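Local coordinates for protein L-isoleucine-4-hydroxylase (PDB 6LNH) that catalyses the iron- and 2-oxoglutarate-dependent hydroxylation of L-isoleucine to (4S)-4-hydroxy-L-isoleucine, and also hydroxylates or sulfoxidises several related amino acids, at residues A156-S162 with P227-S233; N183-A188 with T234-D239; D55-D61 with Q151-K155; G190-L194 with F205-K209; W168-E174 with Q219-A224. All coordinates share one frame. Residues are numbered along the deposited sequence.

Start at the iron, which sits inside contact 5; the other four lie in or against the beta framework that carries it. Contact 4 lies next door, its centre 15 Å from that of contact 5: Leu194 N reaches Ala224 O at 2.9 Å, and the Asn193 side chain comes within about 7 Å of the metal. Strand 222-229 runs on from contact 5 into contact 1, centres 24 Å apart. The centres of contacts 1 and 2 are 9 Å apart, and the two touch through Ala156 O to Ala236 N and Thr230 OG1 to Thr187 O, both 2.9 Å. Contact 3 backs onto contact 2 through the salt bridge from Arg153 NE to Asp239 OD1 at 2.5 Å.

Contact 1: residues A156-S162 with P227-S233; sequences ATKERPS and PLGTECS. With HG (mercury (II) ion), chain F.
Two main-chain hydrogen bonds pair Ser162 with Leu228: Ser162 N to Leu228 O at 2.9 Å and Leu228 N to Ser162 O at 3.0 Å. They make a single antiparallel hydrogen-bonded bridge, CA to CA 5.0 Å. Farther along, water 1 links the two backbones, donating to Thr157 O at 3.0 Å and accepting from Thr230 N at 3.1 Å. Segment 156-162 leaves its strand extended and turns at Lys158-Glu159, closed by Thr157 N to Arg160 O at 3.0 Å. Segment 227-233 runs extended to Thr230, whose OG1 (chi1 t) accepts from Cys232 N at 3.1 Å in an ST turn and also bonds Thr187 O. Cys232 SG (chi1 m) binds a mercury ion at 2.5 Å, shared with Glu210 of a third subunit. The packing is modest: Ala156 CB sits 3.3 Å from Leu228 O and 4.0 Å from Leu228 CG, Thr157 C meets Thr230 CG2 at 3.6 Å, and the Lys158 chain lies along the turn, CG 3.6 Å from Thr230 O and CE 3.7 Å from Cys232 O. Strand 222-229 pairs with strand 189-196 too, as expected for the jelly-roll core of an Fe(II)/2-oxoglutarate dioxygenase.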
# COMPACT_ATOMS: atom_id res chain seq x y z
N ALA C 156 6.02 15.33 7.03
CA ALA C 156 7.23 14.56 6.82
C ALA C 156 7.73 14.78 5.40
O ALA C 156 6.95 14.93 4.46
CB ALA C 156 7.00 13.07 7.06
N THR C 157 9.05 14.80 5.27
CA THR C 157 9.70 14.95 3.98
C THR C 157 10.85 13.95 3.94
O THR C 157 11.23 13.37 4.96
CB THR C 157 10.18 16.39 3.75
OG1 THR C 157 10.34 16.62 2.35
CG2 THR C 157 11.49 16.65 4.45
N LYS C 158 11.38 13.71 2.74
CA LYS C 158 12.44 12.72 2.59
C LYS C 158 13.67 13.08 3.42
O LYS C 158 14.37 12.18 3.90
CB LYS C 158 12.81 12.56 1.12
CG LYS C 158 13.20 11.13 0.75
CD LYS C 158 13.98 11.11 -0.55
CE LYS C 158 13.31 12.00 -1.58
NZ LYS C 158 13.71 11.67 -2.97
N GLU C 159 13.94 14.37 3.61
CA GLU C 159 15.13 14.76 4.37
C GLU C 159 14.85 14.99 5.84
O GLU C 159 15.80 14.99 6.65
CB GLU C 159 15.72 16.09 3.84
CG GLU C 159 16.21 16.18 2.39
CD GLU C 159 15.19 15.75 1.35
OE1 GLU C 159 14.04 16.23 1.41
OE2 GLU C 159 15.57 14.96 0.46
N ARG C 160 13.59 15.15 6.23
CA ARG C 160 13.22 15.37 7.62
C ARG C 160 11.98 14.56 7.93
O ARG C 160 10.85 15.00 7.67
CB ARG C 160 12.98 16.85 7.92
CG ARG C 160 14.06 17.81 7.44
CD ARG C 160 13.84 19.23 7.94
NE ARG C 160 15.08 19.88 8.33
CZ ARG C 160 15.31 21.19 8.23
NH1 ARG C 160 14.38 22.00 7.76
NH2 ARG C 160 16.48 21.69 8.61
N PRO C 161 12.14 13.37 8.50
CA PRO C 161 10.98 12.64 9.02
C PRO C 161 10.36 13.43 10.15
O PRO C 161 10.96 14.34 10.71
CB PRO C 161 11.58 11.31 9.50
CG PRO C 161 12.93 11.22 8.84
CD PRO C 161 13.40 12.64 8.72
N SER C 162 9.14 13.06 10.52
CA SER C 162 8.43 13.78 11.57
C SER C 162 8.42 12.93 12.82
O SER C 162 8.04 11.75 12.77
CB SER C 162 7.00 14.10 11.13
OG SER C 162 6.27 14.71 12.18
N PRO C 227 7.39 7.14 14.04
CA PRO C 227 7.68 8.33 13.23
C PRO C 227 7.01 8.27 11.87
O PRO C 227 6.70 7.20 11.34
CB PRO C 227 9.21 8.32 13.10
CG PRO C 227 9.67 7.56 14.30
CD PRO C 227 8.64 6.49 14.50
N LEU C 228 6.79 9.45 11.29
CA LEU C 228 6.18 9.58 9.98
C LEU C 228 7.26 9.88 8.95
O LEU C 228 8.07 10.79 9.14
CB LEU C 228 5.12 10.69 9.97
CG LEU C 228 4.22 10.73 8.75
CD1 LEU C 228 3.24 9.57 8.77
CD2 LEU C 228 3.47 12.06 8.67
N GLY C 229 7.26 9.11 7.86
CA GLY C 229 8.25 9.28 6.81
C GLY C 229 7.61 9.28 5.43
O GLY C 229 6.41 9.07 5.27
N THR C 230 8.47 9.52 4.44
CA THR C 230 8.12 9.37 3.04
C THR C 230 9.41 9.12 2.27
O THR C 230 10.44 9.71 2.58
CB THR C 230 7.39 10.62 2.50
OG1 THR C 230 6.98 10.40 1.14
CG2 THR C 230 8.30 11.84 2.57
N GLU C 231 9.34 8.20 1.31
CA GLU C 231 10.40 8.04 0.31
C GLU C 231 10.08 8.79 -0.98
O GLU C 231 10.66 8.47 -2.02
CB GLU C 231 10.64 6.56 0.05
CG GLU C 231 11.32 5.84 1.21
CD GLU C 231 11.31 4.34 1.05
OE1 GLU C 231 10.51 3.87 0.21
OE2 GLU C 231 12.08 3.64 1.74
N CYS C 232 9.21 9.78 -0.92
CA CYS C 232 8.78 10.52 -2.10
C CYS C 232 9.27 11.96 -2.02
O CYS C 232 9.65 12.46 -0.96
CB CYS C 232 7.25 10.50 -2.24
SG CYS C 232 6.53 8.85 -2.46
N SER C 233 9.26 12.63 -3.17
CA SER C 233 9.81 13.98 -3.25
C SER C 233 8.86 15.06 -2.76
O SER C 233 9.27 16.22 -2.67
CB SER C 233 10.23 14.29 -4.69
OG SER C 233 10.80 13.14 -5.31
HG HG F . 7.98 7.23 -3.70
O HOH W 1 11.06 10.50 5.77

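Contact 2: residues N183-A188 with T234-D239; sequences NLSNTA and TEAFRD
Ser185 with chi1 p is the side chain to build first: its OG takes the place of a backbone acceptor, receiving Phe237 N at 3.0 Å, while Ser185 N donates to Phe237 O at 3.1 Å. The same OG has a weak 3.5 Å bond with Thr187 OG1 (also p) across a type I turn from Ser185 to Ala188, closed by Ala188 N to Ser185 O at 3.2 Å. Asn183 and Asp239 form the antiparallel hydrogen-bonded pair (CA to CA 4.8 Å; Asp239 N to Asn183 O 2.7 Å, Asn183 N to Asp239 O 3.3 Å). Leu184 and Arg238 form the non-hydrogen-bonded one, Leu184 CA to Arg238 CA 4.6 Å. On the Asn183-Asp239 face, water 2 donates to Asp239 OD2 at 2.4 Å and accepts from Asn183 ND2 at 3.1 Å; Asp239 (m) also salt-bridges Arg153. On the other face Leu184 (t, p) puts CD1 4.0 Å from CG of Arg238, whose chi1 to chi3 are all t. Phe237 (m) leads its ring away to a cation-pi contact with Arg153. Ala188 CB meets Ala236 CB at 3.8 Å. Strand 176-184 leaves the pair through its turn here, in the large sheet of a jelly roll, consistent with the cupin clan.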
# COMPACT_ATOMS: atom_id res chain seq x y z
N ASN C 183 -6.89 12.53 8.21
CA ASN C 183 -6.40 12.41 6.84
C ASN C 183 -4.96 11.93 6.87
O ASN C 183 -4.22 12.21 7.82
CB ASN C 183 -6.50 13.73 6.07
CG ASN C 183 -6.56 13.52 4.56
OD1 ASN C 183 -6.45 12.39 4.08
ND2 ASN C 183 -6.73 14.60 3.81
N LEU C 184 -4.57 11.23 5.81
CA LEU C 184 -3.23 10.69 5.67
C LEU C 184 -2.89 10.67 4.19
O LEU C 184 -3.58 10.00 3.41
CB LEU C 184 -3.15 9.29 6.28
CG LEU C 184 -1.87 8.46 6.25
CD1 LEU C 184 -0.80 9.07 7.14
CD2 LEU C 184 -2.18 7.03 6.70
N SER C 185 -1.86 11.41 3.80
CA SER C 185 -1.43 11.39 2.41
C SER C 185 -0.99 9.98 2.01
O SER C 185 -0.50 9.20 2.83
CB SER C 185 -0.29 12.39 2.18
OG SER C 185 0.88 11.99 2.86
N ASN C 186 -1.18 9.66 0.72
CA ASN C 186 -0.82 8.33 0.24
C ASN C 186 0.68 8.11 0.20
O ASN C 186 1.12 6.95 0.14
CB ASN C 186 -1.40 8.10 -1.16
CG ASN C 186 -0.66 8.89 -2.23
OD1 ASN C 186 -0.27 10.04 -2.02
ND2 ASN C 186 -0.46 8.27 -3.39
N THR C 187 1.48 9.17 0.23
CA THR C 187 2.93 9.06 0.22
C THR C 187 3.52 8.86 1.61
O THR C 187 4.73 8.69 1.73
CB THR C 187 3.54 10.30 -0.44
OG1 THR C 187 3.10 11.47 0.26
CG2 THR C 187 3.10 10.39 -1.89
N ALA C 188 2.69 8.90 2.65
CA ALA C 188 3.18 8.80 4.02
C ALA C 188 3.43 7.35 4.41
O ALA C 188 2.71 6.43 4.01
CB ALA C 188 2.19 9.44 4.99
N THR C 234 7.61 14.72 -2.44
CA THR C 234 6.65 15.69 -1.95
C THR C 234 6.42 15.51 -0.45
O THR C 234 6.85 14.53 0.16
CB THR C 234 5.32 15.58 -2.71
OG1 THR C 234 4.68 14.33 -2.40
CG2 THR C 234 5.56 15.68 -4.21
N GLU C 235 5.72 16.48 0.12
CA GLU C 235 5.44 16.50 1.55
C GLU C 235 4.31 15.52 1.88
O GLU C 235 3.28 15.50 1.20
CB GLU C 235 5.05 17.90 1.99
CG GLU C 235 6.12 18.95 1.76
CD GLU C 235 5.54 20.35 1.68
OE1 GLU C 235 4.35 20.49 1.31
OE2 GLU C 235 6.27 21.32 1.98
N ALA C 236 4.51 14.72 2.92
CA ALA C 236 3.51 13.78 3.41
C ALA C 236 2.90 14.31 4.69
O ALA C 236 3.57 14.96 5.50
CB ALA C 236 4.12 12.40 3.64
N PHE C 237 1.61 14.04 4.88
CA PHE C 237 0.85 14.59 5.99
C PHE C 237 0.18 13.48 6.77
O PHE C 237 -0.17 12.43 6.23
CB PHE C 237 -0.23 15.57 5.50
CG PHE C 237 0.33 16.80 4.85
CD1 PHE C 237 1.38 17.49 5.42
CD2 PHE C 237 -0.20 17.26 3.65
CE1 PHE C 237 1.91 18.62 4.82
CE2 PHE C 237 0.32 18.40 3.04
CZ PHE C 237 1.37 19.08 3.63
N ARG C 238 0.00 13.73 8.06
CA ARG C 238 -0.87 12.93 8.92
C ARG C 238 -1.69 13.91 9.74
O ARG C 238 -1.16 14.58 10.63
CB ARG C 238 -0.07 11.98 9.82
CG ARG C 238 -0.95 11.01 10.59
CD ARG C 238 -0.13 9.93 11.26
NE ARG C 238 -0.97 8.99 11.99
CZ ARG C 238 -1.13 9.00 13.31
NH1 ARG C 238 -0.49 9.90 14.05
NH2 ARG C 238 -1.92 8.11 13.90
N ASP C 239 -2.98 14.00 9.43
CA ASP C 239 -3.87 14.96 10.06
C ASP C 239 -4.60 14.24 11.19
O ASP C 239 -5.25 13.22 10.97
CB ASP C 239 -4.86 15.53 9.05
CG ASP C 239 -4.18 16.34 7.97
OD1 ASP C 239 -3.09 16.89 8.24
OD2 ASP C 239 -4.73 16.44 6.85
O HOH W 2 -6.94 16.84 5.90

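Contact 3: residues D55-D61 with Q151-K155; sequences DYYNLED and QVRYK
Arg153 lays its guanidinium over the Tyr57 ring, CZ 4.0 Å from the centroid and 5° off the normal, a cation-pi contact. The segments join the loop after helix 44-54 to strand 145-156 of the large jelly-roll sheet. A 3-10 turn at Tyr56-Tyr57, with Asn58 N bonded to Asp55 O at 3.0 Å, points Tyr56 toward the extended strand; Tyr57 starts away from it and its ring returns to Arg153 (both chi1 m). The nearest CA pair is Tyr56-Arg153 at 6.5 Å. Arg153 bends at chi3 (-97°) past Tyr56, its CD 3.4 Å from Tyr56 O, and its NE salt-bridges Asp239. Tyr56 takes Gln151 CG over its face, 3.8 Å from the centroid, and its OH bonds Ile240 O. Leu59 CD1 reaches Arg153 CB at 4.0 Å, while poorly ordered Asp61 OD1 salt-bridges Lys155 NZ at 3.1 Å. Gln151 (chi1 and chi2 t) donates NE2 to Asp55 OD2 at 2.8 Å; water 3 donates to Gln151 OE1 at 2.9 Å and to Asp55 OD2 at 3.0 Å.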
# COMPACT_ATOMS: atom_id res chain seq x y z
N ASP C 55 -9.46 22.06 6.48
CA ASP C 55 -9.00 23.03 7.46
C ASP C 55 -7.57 22.78 7.91
O ASP C 55 -6.92 23.72 8.39
CB ASP C 55 -9.93 23.05 8.67
CG ASP C 55 -9.67 24.23 9.58
OD1 ASP C 55 -9.63 25.37 9.07
OD2 ASP C 55 -9.50 24.03 10.80
N TYR C 56 -7.07 21.56 7.77
CA TYR C 56 -5.70 21.27 8.19
C TYR C 56 -4.67 21.95 7.31
O TYR C 56 -3.49 22.01 7.69
CB TYR C 56 -5.45 19.76 8.24
CG TYR C 56 -6.04 19.10 9.46
CD1 TYR C 56 -7.41 18.94 9.60
CD2 TYR C 56 -5.22 18.66 10.49
CE1 TYR C 56 -7.95 18.33 10.72
CE2 TYR C 56 -5.75 18.05 11.62
CZ TYR C 56 -7.11 17.89 11.73
OH TYR C 56 -7.64 17.30 12.85
N TYR C 57 -5.07 22.45 6.14
CA TYR C 57 -4.19 23.23 5.29
C TYR C 57 -4.06 24.69 5.74
O TYR C 57 -3.34 25.45 5.09
CB TYR C 57 -4.67 23.19 3.83
CG TYR C 57 -4.58 21.81 3.20
CD1 TYR C 57 -5.53 20.84 3.47
CD2 TYR C 57 -3.54 21.49 2.34
CE1 TYR C 57 -5.45 19.58 2.90
CE2 TYR C 57 -3.45 20.23 1.76
CZ TYR C 57 -4.41 19.28 2.05
OH TYR C 57 -4.33 18.03 1.48
N ASN C 58 -4.75 25.09 6.81
CA ASN C 58 -4.66 26.45 7.34
C ASN C 58 -3.81 26.55 8.60
O ASN C 58 -3.55 27.67 9.05
CB ASN C 58 -6.07 26.99 7.62
CG ASN C 58 -6.88 27.19 6.35
OD1 ASN C 58 -6.42 27.83 5.40
ND2 ASN C 58 -8.09 26.65 6.33
N LEU C 59 -3.38 25.43 9.17
CA LEU C 59 -2.54 25.44 10.37
C LEU C 59 -1.18 26.05 10.07
O LEU C 59 -0.59 25.82 9.01
CB LEU C 59 -2.38 24.02 10.91
CG LEU C 59 -3.69 23.27 11.18
CD1 LEU C 59 -3.40 21.85 11.65
CD2 LEU C 59 -4.55 24.01 12.20
N GLU C 60 -0.67 26.83 11.03
CA GLU C 60 0.62 27.50 10.89
C GLU C 60 1.76 26.63 11.40
O GLU C 60 1.59 25.79 12.28
CB GLU C 60 0.62 28.83 11.65
CG GLU C 60 -0.36 29.87 11.14
CD GLU C 60 0.33 30.89 10.25
OE1 GLU C 60 1.40 31.41 10.64
OE2 GLU C 60 -0.19 31.16 9.15
N ASP C 61 2.95 26.87 10.84
CA ASP C 61 4.11 26.06 11.18
C ASP C 61 4.63 26.42 12.57
O ASP C 61 4.59 27.58 13.00
CB ASP C 61 5.21 26.21 10.14
CG ASP C 61 6.18 25.03 10.13
OD1 ASP C 61 6.04 24.14 11.00
OD2 ASP C 61 7.08 25.00 9.27
N GLN C 151 -5.77 19.91 17.18
CA GLN C 151 -5.75 19.74 15.74
C GLN C 151 -4.29 19.73 15.32
O GLN C 151 -3.62 20.76 15.37
CB GLN C 151 -6.52 20.88 15.08
CG GLN C 151 -7.00 20.66 13.66
CD GLN C 151 -7.74 21.87 13.14
OE1 GLN C 151 -7.78 22.91 13.80
NE2 GLN C 151 -8.32 21.76 11.95
N VAL C 152 -3.79 18.57 14.89
CA VAL C 152 -2.37 18.39 14.60
C VAL C 152 -2.21 17.85 13.19
O VAL C 152 -2.88 16.89 12.80
CB VAL C 152 -1.69 17.44 15.60
CG1 VAL C 152 -0.18 17.43 15.38
CG2 VAL C 152 -2.01 17.84 17.04
N ARG C 153 -1.32 18.48 12.43
CA ARG C 153 -0.89 17.97 11.13
C ARG C 153 0.60 17.65 11.24
O ARG C 153 1.42 18.56 11.41
CB ARG C 153 -1.15 18.99 10.03
CG ARG C 153 -0.53 18.67 8.70
CD ARG C 153 -1.18 19.56 7.66
NE ARG C 153 -2.27 18.88 6.95
CZ ARG C 153 -2.49 18.99 5.65
NH1 ARG C 153 -1.73 19.78 4.91
NH2 ARG C 153 -3.50 18.33 5.09
N TYR C 154 0.94 16.37 11.15
CA TYR C 154 2.35 15.99 11.08
C TYR C 154 2.82 16.11 9.64
O TYR C 154 2.13 15.69 8.71
CB TYR C 154 2.55 14.57 11.60
CG TYR C 154 2.19 14.42 13.06
CD1 TYR C 154 0.90 14.12 13.45
CD2 TYR C 154 3.15 14.61 14.06
CE1 TYR C 154 0.56 14.00 14.78
CE2 TYR C 154 2.82 14.48 15.39
CZ TYR C 154 1.53 14.18 15.75
OH TYR C 154 1.20 14.06 17.08
N LYS C 155 4.01 16.67 9.46
CA LYS C 155 4.55 16.89 8.13
C LYS C 155 5.89 16.19 8.03
O LYS C 155 6.79 16.44 8.84
CB LYS C 155 4.69 18.39 7.83
CG LYS C 155 3.42 19.18 8.13
CD LYS C 155 3.60 20.67 7.89
CE LYS C 155 4.03 21.38 9.17
NZ LYS C 155 4.12 22.85 8.97
O HOH W 3 -7.99 25.62 12.87

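Contact 4: residues G190-L194 with F205-K209; sequences GGDNL and FISLK
This is a short antiparallel strand pairing within a beta hairpin, at the edge of the smaller sheet of the jelly roll. Asn193 and Ile206 are its hydrogen-bonded pair, CA to CA 5.1 Å, with Asn193 N to Ile206 O and Ile206 N to Asn193 O both 2.8 Å; Leu194 and Phe205 follow as the non-hydrogen-bonded pair at 5.0 Å. Where strand 189-196 is interrupted, Gly190 and Gly191 carry positive phi (87° and 71°), and the chain straightens at Asp192. Phe205 (chi1 t) swings its ring back across the hairpin, CD2 3.7 Å from Leu194 CD2 and CZ 3.4 Å from Asp192 OD2. On the other face Asn193 (chi1 m) puts OD1 3.6 Å from Leu208 CG. Asn193 and Ile206 pack against Leu215 of strand 214-218, and Ile206 meets Phe31 and Glu33 of strand 31-34. Asp192 and Leu194 hydrogen-bond through their backbones to Thr226 and Ala224 of strand 222-229, while Phe205 packs on Ile189 of a second subunit.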
# COMPACT_ATOMS: atom_id res chain seq x y z
N GLY C 190 4.66 5.03 8.07
CA GLY C 190 4.76 5.13 9.51
C GLY C 190 3.50 5.72 10.14
O GLY C 190 2.40 5.66 9.58
N GLY C 191 3.68 6.29 11.32
CA GLY C 191 2.55 6.79 12.08
C GLY C 191 1.67 5.71 12.66
O GLY C 191 0.47 5.93 12.86
N ASP C 192 2.24 4.54 12.94
CA ASP C 192 1.50 3.46 13.57
C ASP C 192 1.49 3.64 15.08
O ASP C 192 2.42 4.18 15.68
CB ASP C 192 2.13 2.10 13.22
CG ASP C 192 2.54 2.00 11.77
OD1 ASP C 192 1.71 2.31 10.88
OD2 ASP C 192 3.70 1.61 11.50
N ASN C 193 0.41 3.17 15.71
CA ASN C 193 0.22 3.29 17.14
C ASN C 193 0.59 1.98 17.83
O ASN C 193 0.20 0.90 17.37
CB ASN C 193 -1.22 3.68 17.47
CG ASN C 193 -1.60 5.03 16.90
OD1 ASN C 193 -2.26 5.11 15.86
ND2 ASN C 193 -1.19 6.10 17.57
N LEU C 194 1.35 2.08 18.91
CA LEU C 194 1.79 0.93 19.68
C LEU C 194 1.20 0.99 21.08
O LEU C 194 1.07 2.06 21.67
CB LEU C 194 3.32 0.88 19.77
CG LEU C 194 4.05 0.99 18.44
CD1 LEU C 194 5.54 0.97 18.65
CD2 LEU C 194 3.63 -0.14 17.50
N PHE C 205 -0.47 -3.64 18.05
CA PHE C 205 -0.05 -2.77 16.92
C PHE C 205 -1.31 -2.30 16.20
O PHE C 205 -2.05 -3.15 15.66
CB PHE C 205 0.88 -3.54 15.98
CG PHE C 205 1.39 -2.74 14.80
CD1 PHE C 205 0.55 -2.40 13.76
CD2 PHE C 205 2.71 -2.34 14.73
CE1 PHE C 205 1.02 -1.67 12.68
CE2 PHE C 205 3.18 -1.62 13.65
CZ PHE C 205 2.34 -1.28 12.63
N ILE C 206 -1.57 -1.00 16.20
CA ILE C 206 -2.79 -0.44 15.54
C ILE C 206 -2.37 0.56 14.47
O ILE C 206 -1.61 1.49 14.79
CB ILE C 206 -3.72 0.19 16.59
CG1 ILE C 206 -4.12 -0.81 17.67
CG2 ILE C 206 -4.94 0.81 15.92
CD1 ILE C 206 -4.07 -0.25 19.07
N SER C 207 -2.86 0.37 13.24
CA SER C 207 -2.54 1.29 12.13
C SER C 207 -3.82 2.00 11.68
O SER C 207 -4.68 1.33 11.07
CB SER C 207 -1.90 0.56 10.98
OG SER C 207 -1.59 1.45 9.93
N LEU C 208 -3.96 3.28 11.99
CA LEU C 208 -5.16 4.04 11.56
C LEU C 208 -4.99 4.33 10.07
O LEU C 208 -4.03 5.03 9.71
CB LEU C 208 -5.27 5.33 12.38
CG LEU C 208 -5.33 5.12 13.90
CD1 LEU C 208 -5.75 6.39 14.61
CD2 LEU C 208 -6.26 3.97 14.25
N LYS C 209 -5.88 3.78 9.23
CA LYS C 209 -5.77 3.95 7.76
C LYS C 209 -6.85 4.90 7.24
O LYS C 209 -6.48 6.01 6.81
CB LYS C 209 -5.85 2.59 7.06
CG LYS C 209 -5.32 2.57 5.63
CD LYS C 209 -6.08 1.63 4.73
CE LYS C 209 -6.02 2.02 3.27
NZ LYS C 209 -6.02 0.84 2.38

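Contact 5: residues W168-E174 with Q219-A224; sequences WLHKDDE and QKVFHA. With FE (Fe (III) ion), chain M.
Lys171, Gln219 and His223 give up 101, 94 and 93 Å² to the contact. His223 pairs with His170 in a single antiparallel hydrogen-bonded bridge, CA to CA 5.5 Å: His223 N to His170 O at 2.8 Å and His170 N to His223 O at 2.9 Å. Both histidines take chi1 p, which brings the rings together at 4.1 Å between centroids, planes 69° apart, with His170 NE2 2.4 Å and His223 NE2 2.6 Å from the iron. His170 ND1 donates to Trp168 O at 2.8 Å. His170, Asp172 and His223 make the HxD...H facial triad of the Fe(II)/2-oxoglutarate dioxygenases; Asp172 OD1 lies 2.8 Å from the metal, and its OD2 accepts at 2.7 Å from water 4, itself a ligand at 2.3 Å like water 5 at 2.4 Å. Lys171, extended beyond its m chi1, lays CE over the Phe222 ring, 3.7 Å from the centroid, and NZ weakly bonds Gln219 O at 3.2 Å. From Gln219, NE2 donates to Asp172 O at 3.2 Å.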
# COMPACT_ATOMS: atom_id res chain seq x y z
N TRP C 168 9.25 8.02 22.08
CA TRP C 168 8.89 6.60 22.22
C TRP C 168 7.75 6.38 23.22
O TRP C 168 6.91 7.28 23.41
CB TRP C 168 10.13 5.78 22.60
CG TRP C 168 10.02 4.25 22.50
CD1 TRP C 168 10.37 3.36 23.47
CD2 TRP C 168 9.55 3.48 21.39
NE1 TRP C 168 10.15 2.07 23.03
CE2 TRP C 168 9.64 2.12 21.76
CE3 TRP C 168 9.05 3.80 20.12
CZ2 TRP C 168 9.25 1.09 20.92
CZ3 TRP C 168 8.67 2.76 19.28
CH2 TRP C 168 8.77 1.43 19.68
N LEU C 169 7.67 5.20 23.83
CA LEU C 169 6.55 4.82 24.69
C LEU C 169 6.37 5.81 25.83
O LEU C 169 7.35 6.34 26.37
CB LEU C 169 6.76 3.41 25.25
CG LEU C 169 6.71 2.28 24.23
CD1 LEU C 169 7.26 1.03 24.87
CD2 LEU C 169 5.28 2.07 23.73
N HIS C 170 5.11 6.07 26.19
CA HIS C 170 4.81 7.12 27.16
C HIS C 170 3.34 7.04 27.58
O HIS C 170 2.55 6.26 27.02
CB HIS C 170 5.08 8.48 26.58
CG HIS C 170 4.20 8.82 25.42
ND1 HIS C 170 4.54 8.54 24.12
CD2 HIS C 170 2.99 9.42 25.38
CE1 HIS C 170 3.56 8.92 23.32
NE2 HIS C 170 2.60 9.45 24.07
N LYS C 171 3.00 7.87 28.56
CA LYS C 171 1.63 8.14 28.96
C LYS C 171 1.38 9.63 28.80
O LYS C 171 2.26 10.45 29.07
CB LYS C 171 1.40 7.69 30.40
CG LYS C 171 1.67 6.22 30.58
CD LYS C 171 1.44 5.77 32.00
CE LYS C 171 1.73 4.28 32.14
NZ LYS C 171 1.56 3.81 33.54
N ASP C 172 0.16 9.93 28.33
CA ASP C 172 -0.24 11.35 28.14
C ASP C 172 -0.62 11.95 29.49
O ASP C 172 -0.91 11.19 30.42
CB ASP C 172 -1.40 11.46 27.15
CG ASP C 172 -1.03 11.07 25.73
OD1 ASP C 172 0.18 10.99 25.44
OD2 ASP C 172 -1.95 10.86 24.92
N ASP C 173 -0.62 13.28 29.57
CA ASP C 173 -0.97 13.97 30.81
C ASP C 173 -2.41 13.71 31.22
O ASP C 173 -2.71 13.64 32.42
CB ASP C 173 -0.73 15.47 30.67
CG ASP C 173 0.74 15.83 30.63
OD1 ASP C 173 1.57 15.01 31.08
OD2 ASP C 173 1.08 16.93 30.14
N GLU C 174 -3.32 13.57 30.26
CA GLU C 174 -4.76 13.45 30.50
C GLU C 174 -5.16 11.99 30.68
O GLU C 174 -4.71 11.12 29.93
CB GLU C 174 -5.54 14.07 29.34
CG GLU C 174 -5.22 15.54 29.11
CD GLU C 174 -4.01 15.74 28.21
OE1 GLU C 174 -3.44 14.74 27.75
OE2 GLU C 174 -3.64 16.91 27.97
N GLN C 219 -4.35 5.71 30.97
CA GLN C 219 -3.02 5.81 31.55
C GLN C 219 -2.55 4.50 32.17
O GLN C 219 -1.46 4.45 32.75
CB GLN C 219 -2.99 6.90 32.63
CG GLN C 219 -2.92 8.32 32.11
CD GLN C 219 -3.22 9.33 33.20
OE1 GLN C 219 -3.86 9.01 34.20
NE2 GLN C 219 -2.74 10.56 33.03
N LYS C 220 -3.35 3.44 32.04
CA LYS C 220 -2.97 2.13 32.55
C LYS C 220 -1.91 1.45 31.68
O LYS C 220 -1.22 0.55 32.15
CB LYS C 220 -4.24 1.28 32.67
CG LYS C 220 -4.06 -0.22 32.69
CD LYS C 220 -5.39 -0.87 33.00
CE LYS C 220 -5.33 -2.37 32.79
NZ LYS C 220 -6.60 -3.02 33.23
N VAL C 221 -1.74 1.91 30.43
CA VAL C 221 -0.77 1.34 29.52
C VAL C 221 0.05 2.47 28.92
O VAL C 221 -0.34 3.64 28.95
CB VAL C 221 -1.42 0.51 28.39
CG1 VAL C 221 -2.13 -0.71 28.96
CG2 VAL C 221 -2.39 1.38 27.59
N PHE C 222 1.21 2.10 28.38
CA PHE C 222 1.99 3.02 27.58
C PHE C 222 1.53 2.95 26.14
O PHE C 222 0.98 1.95 25.68
CB PHE C 222 3.48 2.70 27.66
CG PHE C 222 4.09 2.94 29.01
CD1 PHE C 222 3.92 2.04 30.04
CD2 PHE C 222 4.85 4.08 29.24
CE1 PHE C 222 4.49 2.26 31.28
CE2 PHE C 222 5.42 4.31 30.47
CZ PHE C 222 5.24 3.40 31.50
N HIS C 223 1.75 4.05 25.42
CA HIS C 223 1.50 4.06 23.99
C HIS C 223 2.60 4.86 23.31
O HIS C 223 3.39 5.56 23.96
CB HIS C 223 0.12 4.64 23.65
CG HIS C 223 0.02 6.13 23.81
ND1 HIS C 223 -0.52 6.72 24.93
CD2 HIS C 223 0.41 7.14 23.00
CE1 HIS C 223 -0.47 8.03 24.80
NE2 HIS C 223 0.09 8.31 23.64
N ALA C 224 2.64 4.76 21.99
CA ALA C 224 3.56 5.54 21.19
C ALA C 224 3.00 5.61 19.78
O ALA C 224 2.13 4.81 19.40
CB ALA C 224 4.98 4.94 21.19
FE FE M . 0.92 10.61 22.80
O HOH W 4 -1.34 10.66 22.34
O HOH W 5 0.72 12.80 21.84